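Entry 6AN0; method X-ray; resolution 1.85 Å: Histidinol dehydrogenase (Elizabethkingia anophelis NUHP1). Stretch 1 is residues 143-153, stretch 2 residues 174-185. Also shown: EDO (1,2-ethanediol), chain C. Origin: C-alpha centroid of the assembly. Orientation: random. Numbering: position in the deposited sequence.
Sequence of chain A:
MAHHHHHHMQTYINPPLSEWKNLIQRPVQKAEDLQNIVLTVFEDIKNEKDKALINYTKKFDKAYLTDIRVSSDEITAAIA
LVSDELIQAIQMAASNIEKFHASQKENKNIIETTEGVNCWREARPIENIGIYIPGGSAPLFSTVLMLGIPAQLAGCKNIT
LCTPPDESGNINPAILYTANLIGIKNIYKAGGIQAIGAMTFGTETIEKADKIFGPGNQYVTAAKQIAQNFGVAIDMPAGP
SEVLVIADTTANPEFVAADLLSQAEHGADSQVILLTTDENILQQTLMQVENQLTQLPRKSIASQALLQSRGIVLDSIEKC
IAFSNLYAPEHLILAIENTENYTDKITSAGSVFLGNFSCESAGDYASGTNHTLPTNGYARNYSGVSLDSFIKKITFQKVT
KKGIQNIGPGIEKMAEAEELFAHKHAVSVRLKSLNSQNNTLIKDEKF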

ATOM      1  N   THR A 143      18.144  -7.423  -7.553  1.00 21.94           N
ATOM      2  CA  THR A 143      16.974  -6.573  -7.347  1.00 18.08           C
ATOM      3  C   THR A 143      16.267  -6.252  -8.661  1.00 22.43           C
ATOM      4  O   THR A 143      15.048  -6.037  -8.675  1.00 20.73           O
ATOM      5  CB  THR A 143      17.404  -5.296  -6.621  1.00 27.22           C
ATOM      6  OG1 THR A 143      18.007  -5.669  -5.383  1.00 25.71           O
ATOM      7  CG2 THR A 143      16.205  -4.392  -6.327  1.00 27.94           C
ATOM      8  N   VAL A 144      17.007  -6.207  -9.772  1.00 21.48           N
ATOM      9  CA  VAL A 144      16.371  -6.005 -11.072  1.00 23.06           C
ATOM     10  C   VAL A 144      15.357  -7.112 -11.344  1.00 20.39           C
ATOM     11  O   VAL A 144      14.228  -6.848 -11.779  1.00 20.91           O
ATOM     12  CB  VAL A 144      17.430  -5.922 -12.186  1.00 27.74           C
ATOM     13  CG1 VAL A 144      16.754  -5.808 -13.541  1.00 19.60           C
ATOM     14  CG2 VAL A 144      18.370  -4.740 -11.937  1.00 23.42           C
ATOM     15  N   LEU A 145      15.742  -8.369 -11.091  1.00 20.16           N
ATOM     16  CA  LEU A 145      14.795  -9.476 -11.261  1.00 19.80           C
ATOM     17  C   LEU A 145      13.594  -9.336 -10.334  1.00 24.61           C
ATOM     18  O   LEU A 145      12.449  -9.566 -10.748  1.00 21.49           O
ATOM     19  CB  LEU A 145      15.481 -10.822 -11.000  1.00 15.95           C
ATOM     20  CG  LEU A 145      16.603 -11.238 -11.945  1.00 24.52           C
ATOM     21  CD1 LEU A 145      17.203 -12.568 -11.491  1.00 27.61           C
ATOM     22  CD2 LEU A 145      16.085 -11.318 -13.380  1.00 25.21           C
ATOM     23  N   MET A 146      13.841  -8.975  -9.072  1.00 19.90           N
ATOM     24  CA  MET A 146      12.785  -8.960  -8.058  1.00 19.53           C
ATOM     25  C   MET A 146      11.707  -7.920  -8.355  1.00 23.90           C
ATOM     26  O   MET A 146      10.548  -8.093  -7.954  1.00 20.85           O
ATOM     27  CB  MET A 146      13.386  -8.672  -6.677  1.00 18.35           C
ATOM     28  CG  MET A 146      14.343  -9.738  -6.156  1.00 22.08           C
ATOM     29  SD  MET A 146      13.497 -11.311  -5.867  1.00 25.61           S
ATOM     30  CE  MET A 146      14.883 -12.435  -5.625  1.00 23.30           C
ATOM     31  N   LEU A 147      12.075  -6.810  -8.983  1.00 19.58           N
ATOM     32  CA  LEU A 147      11.126  -5.739  -9.260  1.00 18.25           C
ATOM     33  C   LEU A 147      10.656  -5.744 -10.703  1.00 19.48           C
ATOM     34  O   LEU A 147       9.479  -5.475 -10.964  1.00 22.14           O
ATOM     35  CB  LEU A 147      11.749  -4.377  -8.934  1.00 21.32           C
ATOM     36  CG  LEU A 147      12.234  -4.259  -7.490  1.00 21.75           C
ATOM     37  CD1 LEU A 147      12.905  -2.907  -7.269  1.00 22.32           C
ATOM     38  CD2 LEU A 147      11.094  -4.453  -6.481  1.00 21.04           C
ATOM     39  N   GLY A 148      11.543  -6.106 -11.632  1.00 19.29           N
ATOM     40  CA  GLY A 148      11.173  -6.103 -13.040  1.00 18.40           C
ATOM     41  C   GLY A 148      10.232  -7.236 -13.419  1.00 20.02           C
ATOM     42  O   GLY A 148       9.348  -7.061 -14.261  1.00 22.04           O
ATOM     43  N   ILE A 149      10.408  -8.411 -12.822  1.00 21.90           N
ATOM     44  CA  ILE A 149       9.627  -9.571 -13.259  1.00 22.79           C
ATOM     45  C   ILE A 149       8.157  -9.398 -12.872  1.00 22.07           C
ATOM     46  O   ILE A 149       7.277  -9.601 -13.730  1.00 23.39           O
ATOM     47  CB  ILE A 149      10.224 -10.892 -12.723  1.00 20.01           C
ATOM     48  CG1 ILE A 149      11.498 -11.239 -13.506  1.00 26.66           C
ATOM     49  CG2 ILE A 149       9.209 -12.050 -12.853  1.00 20.79           C
ATOM     50  CD1 ILE A 149      12.222 -12.508 -13.033  1.00 22.87           C
ATOM     51  N   PRO A 150       7.809  -9.052 -11.630  1.00 18.10           N
ATOM     52  CA  PRO A 150       6.377  -8.891 -11.339  1.00 19.11           C
ATOM     53  C   PRO A 150       5.757  -7.708 -12.067  1.00 17.69           C
ATOM     54  O   PRO A 150       4.565  -7.758 -12.404  1.00 19.30           O
ATOM     55  CB  PRO A 150       6.328  -8.722  -9.809  1.00 20.37           C
ATOM     56  CG  PRO A 150       7.727  -8.460  -9.374  1.00 20.08           C
ATOM     57  CD  PRO A 150       8.614  -9.092 -10.387  1.00 17.91           C
ATOM     58  N   ALA A 151       6.528  -6.642 -12.326  1.00 17.11           N
ATOM     59  CA  ALA A 151       6.018  -5.561 -13.164  1.00 18.33           C
ATOM     60  C   ALA A 151       5.604  -6.078 -14.535  1.00 22.95           C
ATOM     61  O   ALA A 151       4.550  -5.701 -15.060  1.00 20.94           O
ATOM     62  CB  ALA A 151       7.076  -4.457 -13.313  1.00 17.74           C
ATOM     63  N   GLN A 152       6.438  -6.920 -15.147  1.00 18.90           N
ATOM     64  CA  GLN A 152       6.095  -7.462 -16.457  1.00 21.77           C
ATOM     65  C   GLN A 152       4.876  -8.366 -16.369  1.00 20.50           C
ATOM     66  O   GLN A 152       3.971  -8.272 -17.205  1.00 20.90           O
ATOM     67  CB  GLN A 152       7.295  -8.209 -17.054  1.00 21.98           C
ATOM     68  CG  GLN A 152       8.460  -7.301 -17.444  1.00 28.74           C
ATOM     69  CD  GLN A 152       8.191  -6.469 -18.704  1.00 28.91           C
ATOM     70  OE1 GLN A 152       7.051  -6.081 -18.988  1.00 30.62           O
ATOM     71  NE2 GLN A 152       9.249  -6.202 -19.468  1.00 28.21           N
ATOM     72  N   LEU A 153       4.815  -9.213 -15.340  1.00 21.46           N
ATOM     73  CA  LEU A 153       3.697 -10.137 -15.195  1.00 18.17           C
ATOM     74  C   LEU A 153       2.379  -9.412 -14.991  1.00 21.36           C
ATOM     75  O   LEU A 153       1.331  -9.887 -15.453  1.00 23.41           O
ATOM     76  CB  LEU A 153       3.946 -11.083 -14.023  1.00 21.94           C
ATOM     77  CG  LEU A 153       4.933 -12.226 -14.263  1.00 28.22           C
ATOM     78  CD1 LEU A 153       5.270 -12.860 -12.919  1.00 24.35           C
ATOM     79  CD2 LEU A 153       4.327 -13.259 -15.209  1.00 29.46           C
TER
HETATM   80  C1  EDO C 502       9.416 -11.970 -17.359  1.00 48.76           C
HETATM   81  O1  EDO C 502       7.992 -11.832 -17.449  1.00 60.75           O
HETATM   82  C2  EDO C 502      10.106 -10.757 -17.966  1.00 40.75           C
HETATM   83  O2  EDO C 502      10.017 -10.776 -19.397  1.00 57.49           O
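Stretch 2, residues 174-185: AILYTANLIGIK

Stretch 2 packs along stretch 1 as a nearly parallel helix and the turn that follows it, in an apolar contact closed at its C-terminal end by one side-chain to backbone hydrogen bond. Stretch 1 is helical throughout and kinked at Pro150, whose nitrogen makes no bond to the preceding turn. Stretch 2 is helical from Ala174 to Leu181, and Ile182 is the first residue to leave helical angles. The two axes run in the same direction, with a signed crossing angle of -20° and a closest approach of 9.2 Å. Together the stretches bury 436 Å².

Val144 faces stretch 2 near the helical Ala179, and their CA atoms are 6.2 Å apart. Val144 CG1 lies 3.7 Å from Ala179 CA and 3.9 Å from Thr178 CG2. Thr178 turns its methyl to this contact, while its OG1 donates to Ala174 O at 2.7 Å within its own helix. Leu145 starts sideways, but its end reaches across, with CD2 3.5 Å from Thr178 CG2 and 3.8 Å from Ile182 CG2.

Ile182 points toward stretch 1, with chi1 p and chi2 t. Its CD1 is 3.5 Å from Val144 O and 3.6 Å from Gly148 CA. Gly148 leaves room for this methyl: an ideal CB there would be 2.3 Å from Ile182 CD1, a clash. Ile149 CG1 meets Ile182 CG2 at 3.9 Å. Ile184 adds a looser contact, its CD1 4.2 Å from Gly148 CA.

Further along, Gln152 NE2 donates to Ile182 O at 2.9 Å, tying the stretch 1 helix to the turn after the stretch 2 helix. Gly183 follows with phi 89°, where a CB would jam against the preceding carbonyl and also clash with Gln152 NE2. A 1,2-ethanediol, probably from the crystallisation liquor, makes a weak hydrogen bond from O2 to Ile182 O at 3.2 Å.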

ATOM      1  N   ALA A 174      26.327  -6.509 -15.445  1.00 26.24           N
ATOM      2  CA  ALA A 174      25.294  -7.418 -14.937  1.00 22.95           C
ATOM      3  C   ALA A 174      23.951  -6.724 -14.762  1.00 24.37           C
ATOM      4  O   ALA A 174      22.896  -7.354 -14.938  1.00 24.66           O
ATOM      5  CB  ALA A 174      25.732  -8.046 -13.613  1.00 30.63           C
ATOM      6  N   ILE A 175      23.948  -5.441 -14.398  1.00 21.85           N
ATOM      7  CA  ILE A 175      22.685  -4.718 -14.304  1.00 20.63           C
ATOM      8  C   ILE A 175      22.030  -4.612 -15.674  1.00 22.09           C
ATOM      9  O   ILE A 175      20.829  -4.875 -15.829  1.00 20.59           O
ATOM     10  CB  ILE A 175      22.898  -3.322 -13.687  1.00 25.27           C
ATOM     11  CG1 ILE A 175      23.279  -3.437 -12.215  1.00 28.57           C
ATOM     12  CG2 ILE A 175      21.638  -2.448 -13.870  1.00 24.22           C
ATOM     13  CD1 ILE A 175      23.608  -2.082 -11.571  1.00 32.44           C
ATOM     14  N   LEU A 176      22.803  -4.189 -16.682  1.00 22.78           N
ATOM     15  CA  LEU A 176      22.234  -3.990 -18.013  1.00 28.28           C
ATOM     16  C   LEU A 176      21.793  -5.315 -18.619  1.00 26.24           C
ATOM     17  O   LEU A 176      20.712  -5.402 -19.217  1.00 25.18           O
ATOM     18  CB  LEU A 176      23.249  -3.288 -18.926  1.00 26.79           C
ATOM     19  CG  LEU A 176      23.685  -1.888 -18.475  1.00 24.61           C
ATOM     20  CD1 LEU A 176      24.719  -1.317 -19.432  1.00 30.14           C
ATOM     21  CD2 LEU A 176      22.477  -0.963 -18.367  1.00 21.25           C
ATOM     22  N   TYR A 177      22.626  -6.354 -18.483  1.00 23.78           N
ATOM     23  CA  TYR A 177      22.245  -7.676 -18.967  1.00 29.81           C
ATOM     24  C   TYR A 177      20.921  -8.121 -18.357  1.00 30.44           C
ATOM     25  O   TYR A 177      20.006  -8.556 -19.070  1.00 28.22           O
ATOM     26  CB  TYR A 177      23.339  -8.710 -18.660  1.00 28.25           C
ATOM     27  CG  TYR A 177      22.823 -10.114 -18.895  1.00 26.98           C
ATOM     28  CD1 TYR A 177      22.302 -10.889 -17.850  1.00 26.55           C
ATOM     29  CD2 TYR A 177      22.770 -10.634 -20.180  1.00 32.07           C
ATOM     30  CE1 TYR A 177      21.778 -12.165 -18.088  1.00 27.33           C
ATOM     31  CE2 TYR A 177      22.250 -11.898 -20.423  1.00 31.31           C
ATOM     32  CZ  TYR A 177      21.758 -12.653 -19.382  1.00 32.39           C
ATOM     33  OH  TYR A 177      21.254 -13.901 -19.654  1.00 36.04           O
ATOM     34  N   THR A 178      20.810  -8.026 -17.026  1.00 21.47           N
ATOM     35  CA  THR A 178      19.630  -8.518 -16.326  1.00 22.18           C
ATOM     36  C   THR A 178      18.388  -7.698 -16.667  1.00 25.71           C
ATOM     37  O   THR A 178      17.306  -8.264 -16.857  1.00 21.91           O
ATOM     38  CB  THR A 178      19.886  -8.522 -14.816  1.00 24.72           C
ATOM     39  OG1 THR A 178      21.081  -9.277 -14.538  1.00 26.34           O
ATOM     40  CG2 THR A 178      18.724  -9.163 -14.097  1.00 24.90           C
ATOM     41  N   ALA A 179      18.509  -6.368 -16.757  1.00 21.24           N
ATOM     42  CA  ALA A 179      17.343  -5.571 -17.138  1.00 20.34           C
ATOM     43  C   ALA A 179      16.912  -5.883 -18.563  1.00 26.35           C
ATOM     44  O   ALA A 179      15.715  -6.033 -18.835  1.00 25.70           O
ATOM     45  CB  ALA A 179      17.629  -4.077 -16.982  1.00 23.04           C
ATOM     46  N   ASN A 180      17.875  -6.005 -19.480  1.00 26.11           N
ATOM     47  CA  ASN A 180      17.533  -6.314 -20.863  1.00 28.05           C
ATOM     48  C   ASN A 180      16.905  -7.698 -20.983  1.00 28.75           C
ATOM     49  O   ASN A 180      15.970  -7.893 -21.772  1.00 30.98           O
ATOM     50  CB  ASN A 180      18.768  -6.198 -21.752  1.00 26.31           C
ATOM     51  CG  ASN A 180      18.467  -6.514 -23.197  1.00 36.35           C
ATOM     52  OD1 ASN A 180      18.752  -7.612 -23.687  1.00 37.05           O
ATOM     53  ND2 ASN A 180      17.868  -5.563 -23.884  1.00 29.68           N
ATOM     54  N   LEU A 181      17.394  -8.664 -20.191  1.00 24.44           N
ATOM     55  CA  LEU A 181      16.862 -10.029 -20.207  1.00 28.47           C
ATOM     56  C   LEU A 181      15.355 -10.056 -19.972  1.00 32.59           C
ATOM     57  O   LEU A 181      14.624 -10.792 -20.647  1.00 27.87           O
ATOM     58  CB  LEU A 181      17.561 -10.876 -19.142  1.00 29.11           C
ATOM     59  CG  LEU A 181      17.053 -12.314 -18.936  1.00 30.75           C
ATOM     60  CD1 LEU A 181      17.298 -13.167 -20.182  1.00 32.70           C
ATOM     61  CD2 LEU A 181      17.683 -12.961 -17.700  1.00 27.27           C
ATOM     62  N   ILE A 182      14.874  -9.286 -18.997  1.00 26.06           N
ATOM     63  CA  ILE A 182      13.467  -9.346 -18.618  1.00 30.80           C
ATOM     64  C   ILE A 182      12.678  -8.240 -19.310  1.00 28.16           C
ATOM     65  O   ILE A 182      11.533  -7.946 -18.944  1.00 30.67           O
ATOM     66  CB  ILE A 182      13.299  -9.287 -17.094  1.00 22.26           C
ATOM     67  CG1 ILE A 182      13.829  -7.972 -16.525  1.00 25.44           C
ATOM     68  CG2 ILE A 182      13.994 -10.478 -16.440  1.00 28.22           C
ATOM     69  CD1 ILE A 182      13.568  -7.831 -15.055  1.00 23.23           C
ATOM     70  N   GLY A 183      13.281  -7.627 -20.322  1.00 24.60           N
ATOM     71  CA  GLY A 183      12.559  -6.768 -21.240  1.00 29.48           C
ATOM     72  C   GLY A 183      12.462  -5.310 -20.859  1.00 32.14           C
ATOM     73  O   GLY A 183      11.646  -4.587 -21.445  1.00 27.01           O
ATOM     74  N   ILE A 184      13.255  -4.850 -19.898  1.00 25.33           N
ATOM     75  CA  ILE A 184      13.291  -3.429 -19.576  1.00 21.37           C
ATOM     76  C   ILE A 184      14.149  -2.734 -20.628  1.00 28.95           C
ATOM     77  O   ILE A 184      15.330  -3.062 -20.793  1.00 30.41           O
ATOM     78  CB  ILE A 184      13.838  -3.199 -18.158  1.00 20.39           C
ATOM     79  CG1 ILE A 184      12.914  -3.844 -17.115  1.00 22.75           C
ATOM     80  CG2 ILE A 184      14.010  -1.710 -17.890  1.00 23.96           C
ATOM     81  CD1 ILE A 184      13.488  -3.840 -15.729  1.00 24.28           C
ATOM     82  N   LYS A 185      13.550  -1.786 -21.364  1.00 23.05           N
ATOM     83  CA  LYS A 185      14.259  -1.085 -22.425  1.00 30.04           C
ATOM     84  C   LYS A 185      14.580   0.366 -22.105  1.00 30.86           C
ATOM     85  O   LYS A 185      15.413   0.958 -22.795  1.00 32.48           O
ATOM     86  CB  LYS A 185      13.448  -1.130 -23.731  1.00 33.99           C
ATOM     87  CG  LYS A 185      13.219  -2.536 -24.259  1.00 36.23           C
ATOM     88  CD  LYS A 185      14.541  -3.184 -24.642  1.00 52.12           C
ATOM     89  CE  LYS A 185      14.411  -4.695 -24.757  1.00 66.98           C
ATOM     90  NZ  LYS A 185      13.377  -5.086 -25.746  1.00 64.49           N
TER